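PDB 3UMB: dehalogenase-like hydrolase from Ralstonia solanacearum, which probably catalyses the hydrolytic removal of halide from small (S)-2-haloalkanoic acids, giving (R)-2-hydroxy acids with inverted configuration. Local coordinates for residues A[74-78]-A[79-83]; A[39-42]-A[43-47]. All blocks are in the same frame, centred on the assembly; numbering follows the deposited sequence.

Interaction 1 of 2, residues A[74-78]-A[79-83]. With MG (magnesium ion), chain I.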
loop_
_atom_site.group_PDB
_atom_site.type_symbol
_atom_site.label_atom_id
_atom_site.label_comp_id
_atom_site.label_asym_id
_atom_site.label_seq_id
_atom_site.Cartn_x
_atom_site.Cartn_y
_atom_site.Cartn_z
ATOM N N TYR A 74 1.387 10.196 12.091
ATOM C CA TYR A 74 2.365 10.435 11.026
ATOM C C TYR A 74 1.869 11.614 10.153
ATOM O O TYR A 74 2.643 12.530 9.827
ATOM C CB TYR A 74 2.606 9.218 10.144
ATOM C CG TYR A 74 3.456 9.569 8.960
ATOM C CD1 TYR A 74 4.827 9.415 9.017
ATOM C CD2 TYR A 74 2.890 10.040 7.792
ATOM C CE1 TYR A 74 5.642 9.752 7.961
ATOM C CE2 TYR A 74 3.680 10.381 6.698
ATOM C CZ TYR A 74 5.086 10.238 6.806
ATOM O OH TYR A 74 5.934 10.573 5.770
ATOM N N ALA A 75 0.596 11.582 9.755
ATOM C CA ALA A 75 0.103 12.593 8.783
ATOM C C ALA A 75 0.233 14.027 9.378
ATOM O O ALA A 75 0.572 14.981 8.692
ATOM C CB ALA A 75 -1.315 12.303 8.391
ATOM N N CYS A 76 0.009 14.155 10.679
ATOM C CA CYS A 76 0.085 15.478 11.300
ATOM C C CYS A 76 1.525 15.987 11.398
ATOM O O CYS A 76 1.742 17.144 11.107
ATOM C CB CYS A 76 -0.618 15.489 12.654
ATOM S SG CYS A 76 -2.438 15.525 12.439
ATOM N N ALA A 77 2.461 15.107 11.761
ATOM C CA ALA A 77 3.881 15.387 11.833
ATOM C C ALA A 77 4.385 15.833 10.493
ATOM O O ALA A 77 5.037 16.862 10.400
ATOM C CB ALA A 77 4.696 14.128 12.325
ATOM N N ARG A 78 4.038 15.084 9.450
ATOM C CA ARG A 78 4.436 15.384 8.058
ATOM C C ARG A 78 3.892 16.719 7.558
ATOM O O ARG A 78 4.535 17.423 6.811
ATOM C CB ARG A 78 3.956 14.239 7.163
ATOM C CG ARG A 78 3.919 14.424 5.652
ATOM C CD ARG A 78 5.223 14.022 4.924
ATOM N NE ARG A 78 4.979 13.964 3.472
ATOM C CZ ARG A 78 4.652 12.851 2.774
ATOM N NH1 ARG A 78 4.586 11.634 3.329
ATOM N NH2 ARG A 78 4.417 12.960 1.472
ATOM N N LEU A 79 2.663 17.039 7.958
ATOM C CA LEU A 79 1.948 18.180 7.443
ATOM C C LEU A 79 2.114 19.356 8.394
ATOM O O LEU A 79 1.482 20.405 8.207
ATOM C CB LEU A 79 0.452 17.839 7.294
ATOM C CG LEU A 79 -0.047 17.074 6.058
ATOM C CD1 LEU A 79 -1.537 16.824 6.190
ATOM C CD2 LEU A 79 0.295 17.853 4.769
ATOM N N ASN A 80 2.943 19.178 9.415
ATOM C CA ASN A 80 3.256 20.222 10.410
ATOM C C ASN A 80 2.057 20.810 11.155
ATOM O O ASN A 80 2.068 21.999 11.477
ATOM C CB ASN A 80 4.075 21.345 9.757
ATOM C CG ASN A 80 5.421 20.864 9.322
ATOM O OD1 ASN A 80 6.094 20.158 10.089
ATOM N ND2 ASN A 80 5.837 21.230 8.100
ATOM N N LEU A 81 1.087 19.949 11.485
ATOM C CA LEU A 81 -0.132 20.316 12.213
ATOM C C LEU A 81 -0.079 20.074 13.739
ATOM O O LEU A 81 0.371 19.010 14.175
ATOM C CB LEU A 81 -1.306 19.528 11.633
ATOM C CG LEU A 81 -1.477 19.586 10.120
ATOM C CD1 LEU A 81 -2.660 18.667 9.713
ATOM C CD2 LEU A 81 -1.702 21.012 9.649
ATOM N N PRO A 82 -0.566 21.048 14.559
ATOM C CA PRO A 82 -0.574 20.937 16.038
ATOM C C PRO A 82 -1.571 19.912 16.678
ATOM O O PRO A 82 -2.570 20.298 17.308
ATOM C CB PRO A 82 -0.889 22.368 16.494
ATOM C CG PRO A 82 -1.606 22.972 15.396
ATOM C CD PRO A 82 -1.017 22.386 14.135
ATOM N N LEU A 83 -1.244 18.625 16.551
ATOM C CA LEU A 83 -2.069 17.526 17.046
ATOM C C LEU A 83 -1.555 17.035 18.398
ATOM O O LEU A 83 -0.659 16.205 18.470
ATOM C CB LEU A 83 -2.082 16.356 16.044
ATOM C CG LEU A 83 -2.943 15.132 16.412
ATOM C CD1 LEU A 83 -4.277 15.157 15.641
ATOM C CD2 LEU A 83 -2.183 13.841 16.152
HETATM MG MG MG I . 6.940 18.060 11.107
#
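C76 meets L81 and L83 where helix 64-78 runs out and the chain folds back across its last turn. Followed outward, the C76 side chain starts with CB, 3.8 Å from L83 CB, and ends in SG, which lies against L83 CD1 at 3.7 Å and more loosely against L81 CD1. SG stands beside the backbone N and anti to the carbonyl carbon (chi1 -76°), which brings the sulfur to the two leucines. A small, weakly polar thiol suits this buried place, since it fills the angle between helix and returning loop without needing a strong polar partner.

The backbone of the same cysteine fixes the turn. L81 N donates a nearly straight bond to C76 O (2.9 Å, N-H...O 165°), while N80 N reaches A77 O at 3.3 Å, arriving from above the carbonyl plane. L79 N still keeps its helical bond to A75 O, although L79 is the first residue to leave helical backbone angles. N80 then turns to positive phi (57°), a conformation that asparagine tolerates better than most residues.

The side-chain carboxamide of N80 binds metal. Its OD1 meets a magnesium ion at 2.5 Å, and A77 O binds the same ion at 2.4 Å, so the metal ties the last helical turn to the start of the loop. One turn back, R78 NH1 donates to Y74 OH (3.0 Å), the arginine chain being bent at chi2; H203 of the second subunit packs on R78.

With N80 as the C-prime residue and the paired bonds L81 N to C76 O and N80 N to A77 O, this is a Schellman motif, here carrying a magnesium site on the helix C-terminus.

Interaction 2 of 2, residues A[39-42]-A[43-47]. With MG (magnesium ion), chain H.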
loop_
_atom_site.group_PDB
_atom_site.type_symbol
_atom_site.label_atom_id
_atom_site.label_comp_id
_atom_site.label_asym_id
_atom_site.label_seq_id
_atom_site.Cartn_x
_atom_site.Cartn_y
_atom_site.Cartn_z
ATOM N N LEU A 39 -3.873 12.314 3.281
ATOM C CA LEU A 39 -2.621 11.696 3.740
ATOM C C LEU A 39 -2.894 10.622 4.776
ATOM O O LEU A 39 -2.261 9.587 4.772
ATOM C CB LEU A 39 -1.622 12.728 4.284
ATOM C CG LEU A 39 -0.263 12.229 4.743
ATOM C CD1 LEU A 39 0.398 11.397 3.650
ATOM C CD2 LEU A 39 0.619 13.416 5.244
ATOM N N TRP A 40 -3.892 10.868 5.615
ATOM C CA TRP A 40 -4.257 9.979 6.702
ATOM C C TRP A 40 -4.839 8.639 6.230
ATOM O O TRP A 40 -4.442 7.572 6.726
ATOM C CB TRP A 40 -5.266 10.697 7.552
ATOM C CG TRP A 40 -5.676 10.017 8.777
ATOM C CD1 TRP A 40 -5.099 8.947 9.390
ATOM C CD2 TRP A 40 -6.760 10.414 9.580
ATOM N NE1 TRP A 40 -5.789 8.632 10.546
ATOM C CE2 TRP A 40 -6.825 9.523 10.673
ATOM C CE3 TRP A 40 -7.740 11.429 9.457
ATOM C CZ2 TRP A 40 -7.813 9.624 11.656
ATOM C CZ3 TRP A 40 -8.712 11.538 10.442
ATOM C CH2 TRP A 40 -8.749 10.630 11.527
ATOM N N ARG A 41 -5.742 8.704 5.256
ATOM C CA ARG A 41 -6.312 7.504 4.636
ATOM C C ARG A 41 -5.227 6.709 3.897
ATOM O O ARG A 41 -5.130 5.493 4.062
ATOM C CB ARG A 41 -7.471 7.879 3.709
ATOM C CG ARG A 41 -8.157 6.711 2.960
ATOM C CD ARG A 41 -8.757 5.616 3.907
ATOM N NE ARG A 41 -9.342 4.509 3.132
ATOM C CZ ARG A 41 -9.653 3.303 3.633
ATOM N NH1 ARG A 41 -9.447 3.015 4.928
ATOM N NH2 ARG A 41 -10.162 2.361 2.836
ATOM N N ASP A 42 -4.397 7.402 3.121
ATOM C CA ASP A 42 -3.246 6.784 2.472
ATOM C C ASP A 42 -2.407 5.996 3.466
ATOM O O ASP A 42 -2.161 4.813 3.273
ATOM C CB ASP A 42 -2.338 7.829 1.822
ATOM C CG ASP A 42 -1.167 7.204 1.003
ATOM O OD1 ASP A 42 -1.450 6.568 -0.061
ATOM O OD2 ASP A 42 0.028 7.368 1.415
ATOM N N ARG A 43 -1.936 6.652 4.512
ATOM C CA ARG A 43 -1.027 5.963 5.455
ATOM C C ARG A 43 -1.745 4.903 6.271
ATOM O O ARG A 43 -1.160 3.883 6.602
ATOM C CB ARG A 43 -0.215 6.936 6.333
ATOM C CG ARG A 43 0.854 7.676 5.511
ATOM C CD ARG A 43 1.855 6.681 4.928
ATOM N NE ARG A 43 3.208 7.220 4.834
ATOM C CZ ARG A 43 3.696 7.886 3.772
ATOM N NH1 ARG A 43 4.963 8.307 3.751
ATOM N NH2 ARG A 43 2.939 8.158 2.709
ATOM N N GLN A 44 -3.044 5.101 6.524
ATOM C CA GLN A 44 -3.796 4.089 7.272
ATOM C C GLN A 44 -3.770 2.758 6.521
ATOM O O GLN A 44 -3.409 1.728 7.060
ATOM C CB GLN A 44 -5.213 4.586 7.567
ATOM C CG GLN A 44 -6.156 3.576 8.145
ATOM C CD GLN A 44 -7.604 4.038 8.060
ATOM O OE1 GLN A 44 -8.075 4.382 6.979
ATOM N NE2 GLN A 44 -8.295 4.111 9.220
ATOM N N ILE A 45 -4.078 2.822 5.245
ATOM C CA ILE A 45 -4.062 1.674 4.409
ATOM C C ILE A 45 -2.636 1.191 4.141
ATOM O O ILE A 45 -2.376 0.027 4.242
ATOM C CB ILE A 45 -4.902 1.939 3.175
ATOM C CG1 ILE A 45 -6.368 1.991 3.589
ATOM C CG2 ILE A 45 -4.747 0.827 2.135
ATOM C CD1 ILE A 45 -6.885 0.627 4.219
ATOM N N ASP A 46 -1.708 2.082 3.849
ATOM C CA ASP A 46 -0.345 1.680 3.642
ATOM C C ASP A 46 0.138 0.850 4.817
ATOM O O ASP A 46 0.784 -0.174 4.609
ATOM C CB ASP A 46 0.559 2.891 3.520
ATOM C CG ASP A 46 0.427 3.581 2.194
ATOM O OD1 ASP A 46 -0.330 3.041 1.336
ATOM O OD2 ASP A 46 1.067 4.667 2.054
ATOM N N TYR A 47 -0.152 1.307 6.052
ATOM C CA TYR A 47 0.328 0.642 7.253
ATOM C C TYR A 47 -0.281 -0.732 7.447
ATOM O O TYR A 47 0.416 -1.630 7.873
ATOM C CB TYR A 47 0.148 1.504 8.512
ATOM C CG TYR A 47 1.057 2.742 8.616
ATOM C CD1 TYR A 47 2.134 2.966 7.723
ATOM C CD2 TYR A 47 0.888 3.663 9.638
ATOM C CE1 TYR A 47 2.967 4.125 7.830
ATOM C CE2 TYR A 47 1.723 4.820 9.753
ATOM C CZ TYR A 47 2.756 5.024 8.861
ATOM O OH TYR A 47 3.566 6.131 9.009
HETATM MG MG MG H . -0.615 4.691 -1.103
HETATM O O HOH W 1 1.100 6.259 -0.649
HETATM O O HOH W 2 -2.629 5.431 -2.100
#
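Contacts between neighbouring turns of one alpha helix, 33-54, join D42 to D46 and R41 to Q44 and I45, while D42 and R43 form a salt bridge between sequence neighbours; the helix belongs to the helical cap region that accompanies the Rossmann-like core of this haloacid dehalogenase. Regular i to i+4 backbone bonds hold the turns together; that from D46 N to D42 O is 2.8 Å long.

On one side of the helix the two aspartates sit a turn apart, their carboxylate planes 79° to each other and their OD2 atoms only 3.0 Å apart. So close a pair of acids would normally be costly, and a magnesium ion probably offsets much of the charge. D42 OD1 binds it at 2.3 Å, two waters take further positions, and D42 OD1 of the second subunit also binds it, placing the ion at the dimer interface. D46 belongs to the same site, but its OD1 stands farther off, at 3.0 Å. R43 adds positive charge: its NH2 reaches D42 OD2 at 3.3 Å, with that oxygen lying near the guanidinium plane. The stronger partner of R43 is E206 of the second subunit.

Elsewhere on the helix, R41 reaches forward over the next turn. Its chain bends at chi2 (59°), which swings the guanidinium across I45 and toward Q44. The long, flexible arginine can therefore use both its polar rim and its flat face, while Q44 keeps its NE2 for T68 and Y95. R41 NH1 donates to Q44 OE1 at 2.8 Å, approaching from above the amide plane, and I45 CG1 sits 3.5 Å over the centre of the guanidinium face.

Interaction 2 lies within helix 33-54 and interaction 1 at the end of the next helix, 64-78, and the loop after it; the two helices run in roughly opposite directions, and both contacts reach the second subunit. Interaction 2 is more buried, built on charged side chains around a magnesium ion shared between subunits; interaction 1 is nearer the periphery, where backbone carbonyls and a thiol among leucines do the work and the metal takes a backbone carbonyl and a side-chain amide oxygen from these residues. They touch: R78 CG packs on L39 CD2 at 3.5 Å, and Y74 lies against R43 and Y47. R78 and R43 bring like charges close, which E206 of the second subunit probably eases.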